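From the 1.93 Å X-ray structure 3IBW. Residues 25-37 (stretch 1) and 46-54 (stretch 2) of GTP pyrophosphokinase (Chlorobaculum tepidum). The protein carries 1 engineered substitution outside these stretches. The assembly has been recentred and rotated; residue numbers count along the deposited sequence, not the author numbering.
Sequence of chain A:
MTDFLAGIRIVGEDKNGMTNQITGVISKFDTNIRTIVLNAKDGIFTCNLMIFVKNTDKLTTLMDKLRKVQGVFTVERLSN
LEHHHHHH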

# COMPACT_ATOMS: atom_id res chain seq x y z
N VAL A 25 -6.31 3.52 4.20
CA VAL A 25 -6.04 4.16 5.49
C VAL A 25 -4.59 4.62 5.53
O VAL A 25 -4.29 5.74 5.97
CB VAL A 25 -6.28 3.17 6.66
CG1 VAL A 25 -5.76 3.77 7.97
CG2 VAL A 25 -7.77 2.86 6.77
N ILE A 26 -3.70 3.76 5.08
CA ILE A 26 -2.27 4.06 5.07
C ILE A 26 -1.96 5.24 4.13
O ILE A 26 -1.19 6.13 4.47
CB ILE A 26 -1.45 2.83 4.61
CG1 ILE A 26 -1.52 1.74 5.69
CG2 ILE A 26 -0.00 3.22 4.33
CD1 ILE A 26 -0.97 0.40 5.24
N SER A 27 -2.58 5.24 2.95
CA SER A 27 -2.35 6.31 1.99
C SER A 27 -2.78 7.66 2.55
O SER A 27 -2.14 8.68 2.29
CB SER A 27 -3.08 6.01 0.67
OG SER A 27 -4.49 6.11 0.81
N LYS A 28 -3.86 7.66 3.34
CA LYS A 28 -4.36 8.90 3.92
C LYS A 28 -3.53 9.42 5.09
O LYS A 28 -3.71 10.55 5.54
CB LYS A 28 -5.84 8.75 4.29
CG LYS A 28 -6.74 8.71 3.04
CD LYS A 28 -8.19 8.40 3.40
CE LYS A 28 -8.99 8.10 2.14
NZ LYS A 28 -10.22 7.30 2.41
N PHE A 29 -2.61 8.59 5.57
CA PHE A 29 -1.71 9.00 6.65
C PHE A 29 -0.90 10.24 6.24
O PHE A 29 -0.52 10.40 5.08
CB PHE A 29 -0.66 7.93 6.94
CG PHE A 29 -1.15 6.79 7.76
CD1 PHE A 29 -2.32 6.90 8.49
CD2 PHE A 29 -0.40 5.61 7.86
CE1 PHE A 29 -2.77 5.85 9.28
CE2 PHE A 29 -0.85 4.55 8.65
CZ PHE A 29 -2.03 4.68 9.37
N ASP A 30 -0.62 11.10 7.21
CA ASP A 30 0.18 12.30 6.98
C ASP A 30 1.65 11.94 7.30
O ASP A 30 2.23 12.45 8.26
CB ASP A 30 -0.30 13.44 7.89
CG ASP A 30 0.56 14.69 7.78
OD1 ASP A 30 0.85 15.13 6.64
OD2 ASP A 30 0.94 15.23 8.84
N THR A 31 2.24 11.03 6.51
CA THR A 31 3.64 10.64 6.69
C THR A 31 4.32 10.16 5.40
O THR A 31 3.68 9.96 4.36
CB THR A 31 3.83 9.50 7.75
OG1 THR A 31 3.18 8.31 7.32
CG2 THR A 31 3.29 9.93 9.11
N ASN A 32 5.63 9.99 5.49
CA ASN A 32 6.47 9.56 4.39
C ASN A 32 6.60 8.04 4.44
O ASN A 32 7.24 7.51 5.34
CB ASN A 32 7.85 10.21 4.54
CG ASN A 32 8.80 9.84 3.42
OD1 ASN A 32 8.42 9.22 2.43
ND2 ASN A 32 10.06 10.24 3.58
N ILE A 33 6.00 7.35 3.48
CA ILE A 33 6.06 5.89 3.45
C ILE A 33 7.35 5.44 2.78
O ILE A 33 7.70 5.91 1.70
CB ILE A 33 4.84 5.30 2.69
CG1 ILE A 33 3.54 5.67 3.44
CG2 ILE A 33 4.98 3.78 2.56
CD1 ILE A 33 2.29 5.50 2.59
N ARG A 34 8.06 4.52 3.44
CA ARG A 34 9.30 3.99 2.90
C ARG A 34 9.13 2.61 2.28
O ARG A 34 9.62 2.36 1.18
CB ARG A 34 10.38 3.93 3.98
CG ARG A 34 10.60 5.25 4.68
CD ARG A 34 10.43 6.41 3.71
NE ARG A 34 11.57 6.57 2.81
CZ ARG A 34 11.52 7.21 1.65
NH1 ARG A 34 10.38 7.76 1.24
NH2 ARG A 34 12.61 7.31 0.90
N THR A 35 8.41 1.73 2.96
CA THR A 35 8.22 0.37 2.47
C THR A 35 6.86 -0.19 2.87
O THR A 35 6.33 0.12 3.93
CB THR A 35 9.29 -0.59 3.09
OG1 THR A 35 10.61 -0.12 2.79
CG2 THR A 35 9.14 -2.01 2.55
N ILE A 36 6.28 -0.99 1.98
CA ILE A 36 5.04 -1.68 2.28
C ILE A 36 5.20 -3.09 1.74
O ILE A 36 5.55 -3.27 0.56
CB ILE A 36 3.77 -1.09 1.61
CG1 ILE A 36 3.45 0.28 2.21
CG2 ILE A 36 2.58 -2.06 1.81
CD1 ILE A 36 2.33 1.01 1.47
N VAL A 37 5.02 -4.09 2.59
CA VAL A 37 5.05 -5.48 2.15
C VAL A 37 3.73 -6.06 2.66
O VAL A 37 3.57 -6.33 3.85
CB VAL A 37 6.22 -6.29 2.72
CG1 VAL A 37 6.07 -7.76 2.31
CG2 VAL A 37 7.54 -5.71 2.18
N THR A 46 -1.28 -9.85 5.94
CA THR A 46 -0.28 -9.31 6.84
C THR A 46 0.29 -8.11 6.09
O THR A 46 0.36 -8.12 4.85
CB THR A 46 0.86 -10.30 7.17
OG1 THR A 46 1.48 -10.73 5.96
CG2 THR A 46 0.31 -11.50 7.91
N CYS A 47 0.67 -7.08 6.82
CA CYS A 47 1.22 -5.89 6.21
C CYS A 47 2.30 -5.28 7.08
O CYS A 47 2.02 -4.91 8.22
CB CYS A 47 0.12 -4.84 6.00
SG CYS A 47 0.69 -3.33 5.18
N ASN A 48 3.52 -5.21 6.57
CA ASN A 48 4.63 -4.59 7.29
C ASN A 48 4.85 -3.26 6.58
O ASN A 48 5.08 -3.21 5.37
CB ASN A 48 5.89 -5.45 7.22
CG ASN A 48 5.86 -6.63 8.17
OD1 ASN A 48 4.89 -6.82 8.91
ND2 ASN A 48 6.92 -7.41 8.17
N LEU A 49 4.78 -2.18 7.35
CA LEU A 49 4.92 -0.82 6.83
C LEU A 49 6.08 -0.10 7.50
O LEU A 49 6.21 -0.16 8.73
CB LEU A 49 3.61 -0.07 7.11
CG LEU A 49 3.51 1.46 7.03
CD1 LEU A 49 3.63 1.92 5.59
CD2 LEU A 49 2.17 1.92 7.61
N MSE A 50 6.93 0.54 6.71
CA MSE A 50 8.03 1.32 7.26
C MSE A 50 7.72 2.75 6.83
O MSE A 50 7.51 3.03 5.65
CB MSE A 50 9.39 0.91 6.68
CG MSE A 50 9.78 -0.52 6.98
SE MSE A 50 10.12 -0.84 8.85
CE MSE A 50 11.12 0.77 9.28
N ILE A 51 7.71 3.66 7.80
CA ILE A 51 7.40 5.06 7.54
C ILE A 51 8.33 5.97 8.31
O ILE A 51 8.96 5.54 9.28
CB ILE A 51 5.96 5.41 8.02
CG1 ILE A 51 5.82 5.11 9.53
CG2 ILE A 51 4.92 4.63 7.24
CD1 ILE A 51 4.54 5.65 10.15
N PHE A 52 8.45 7.22 7.85
CA PHE A 52 9.23 8.23 8.56
C PHE A 52 8.13 9.01 9.29
O PHE A 52 7.17 9.50 8.68
CB PHE A 52 10.01 9.13 7.61
CG PHE A 52 11.32 8.54 7.19
CD1 PHE A 52 12.36 8.42 8.10
CD2 PHE A 52 11.50 8.07 5.91
CE1 PHE A 52 13.57 7.83 7.72
CE2 PHE A 52 12.70 7.48 5.52
CZ PHE A 52 13.73 7.37 6.43
N VAL A 53 8.27 9.13 10.61
CA VAL A 53 7.27 9.79 11.43
C VAL A 53 7.89 10.80 12.38
O VAL A 53 9.05 10.66 12.79
CB VAL A 53 6.45 8.69 12.19
CG1 VAL A 53 7.35 7.92 13.13
CG2 VAL A 53 5.29 9.30 12.92
N LYS A 54 7.11 11.81 12.72
CA LYS A 54 7.53 12.91 13.59
C LYS A 54 8.06 12.52 14.95
O LYS A 54 9.16 12.91 15.35
CB LYS A 54 6.36 13.87 13.78
CG LYS A 54 6.67 15.12 14.59
CD LYS A 54 5.51 16.11 14.57
CE LYS A 54 4.36 15.66 15.47
NZ LYS A 54 3.45 16.79 15.81
O HOH W 1 3.45 -9.20 4.69

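Stretch 1 ends a helix, turns through a short loop and enters a strand at Asn32. Stretch 2 is a strand from Thr46 to Val53. The two strands run antiparallel, with 155° between their directions and a closest axis approach of 4.5 Å. Together the stretches bury 736 Å², both sides summed.

Thr46 lies beside the end of stretch 1 and meets it through water. Water 1 donates to Val37 O at 3.0 Å and also hydrogen-bonds Thr46 OG1 at 2.8 Å.

Cys47 adds a buried sulfur to the apolar side of the sheet. Its SG lies 4.1 Å from Ile26 CD1 on the helix and 4.1 Å from Ile36 CG2 on the strand. Its backbone also takes part: Cys47 CA approaches Val37 O at 3.4 Å in a CA-H...O contact.

Asn48 pairs with Val37 through two backbone hydrogen bonds. Val37 N donates to Asn48 O at 2.9 Å, and Asn48 N donates to Val37 O at 2.9 Å. Both bonds are nearly straight, as expected for a regular antiparallel pair. The Asn48 side chain shares a face with Val37, Thr35 and Met50, and its OD1 is satisfied elsewhere in the structure.

Leu49 is the apolar centre of the contact. It sits opposite Ile36 in a non-hydrogen-bonded pair, so the side chains rather than the amides meet here. Leu49 CD1 is 3.8 Å from Ile36 CG1, 3.8 Å from Ile33 CG2 and 4.1 Å from Ile26 CG2. The other methyl, Leu49 CD2, lies at the edge of the Phe29 ring, 4.1 Å from Phe29 CE2. Helix, loop and strand thus all close on one buried leucine.

Met50, modelled as selenomethionine, marks a beta bulge. Its carbonyl accepts two amides: Arg34 N donates to Met50 O at 2.7 Å, and Thr35 N donates to Met50 O at 3.1 Å. Its own amide answers Thr35, with Met50 N to Thr35 O at 2.9 Å. The extra residue in stretch 1 shifts the register by one. The side chains of Thr35 and Met50 meet at their bases, CB to CB at 3.9 Å, but the end of Met50 leads away.

Beyond the bulge, Ile51 faces Ile33 in another non-hydrogen-bonded pair, with alpha carbons 4.4 Å apart. Ile51 CG2 packs 4.2 Å from Ile33 CG1, on the face that also carries Leu49 and Ile36. The same methyl, Ile51 CG2, is 4.1 Å from Thr31 OG1, a buried hydroxyl with no partner in the model.

Phe52 pairs with Asn32; Phe52 N donates to Asn32 O at 2.8 Å. Its ring lies near the side chains of Asn32 and Arg34, with Asn32 ND2 3.5 Å from Phe52 CD2. A weak hydrogen bond from Arg34 NH1 to Asn32 OD1, 2.7 Å, links those two neighbours.

Val53 ends the strand, its CG2 4.3 Å from Thr31 CG2. Lys54 makes no contact with stretch 1.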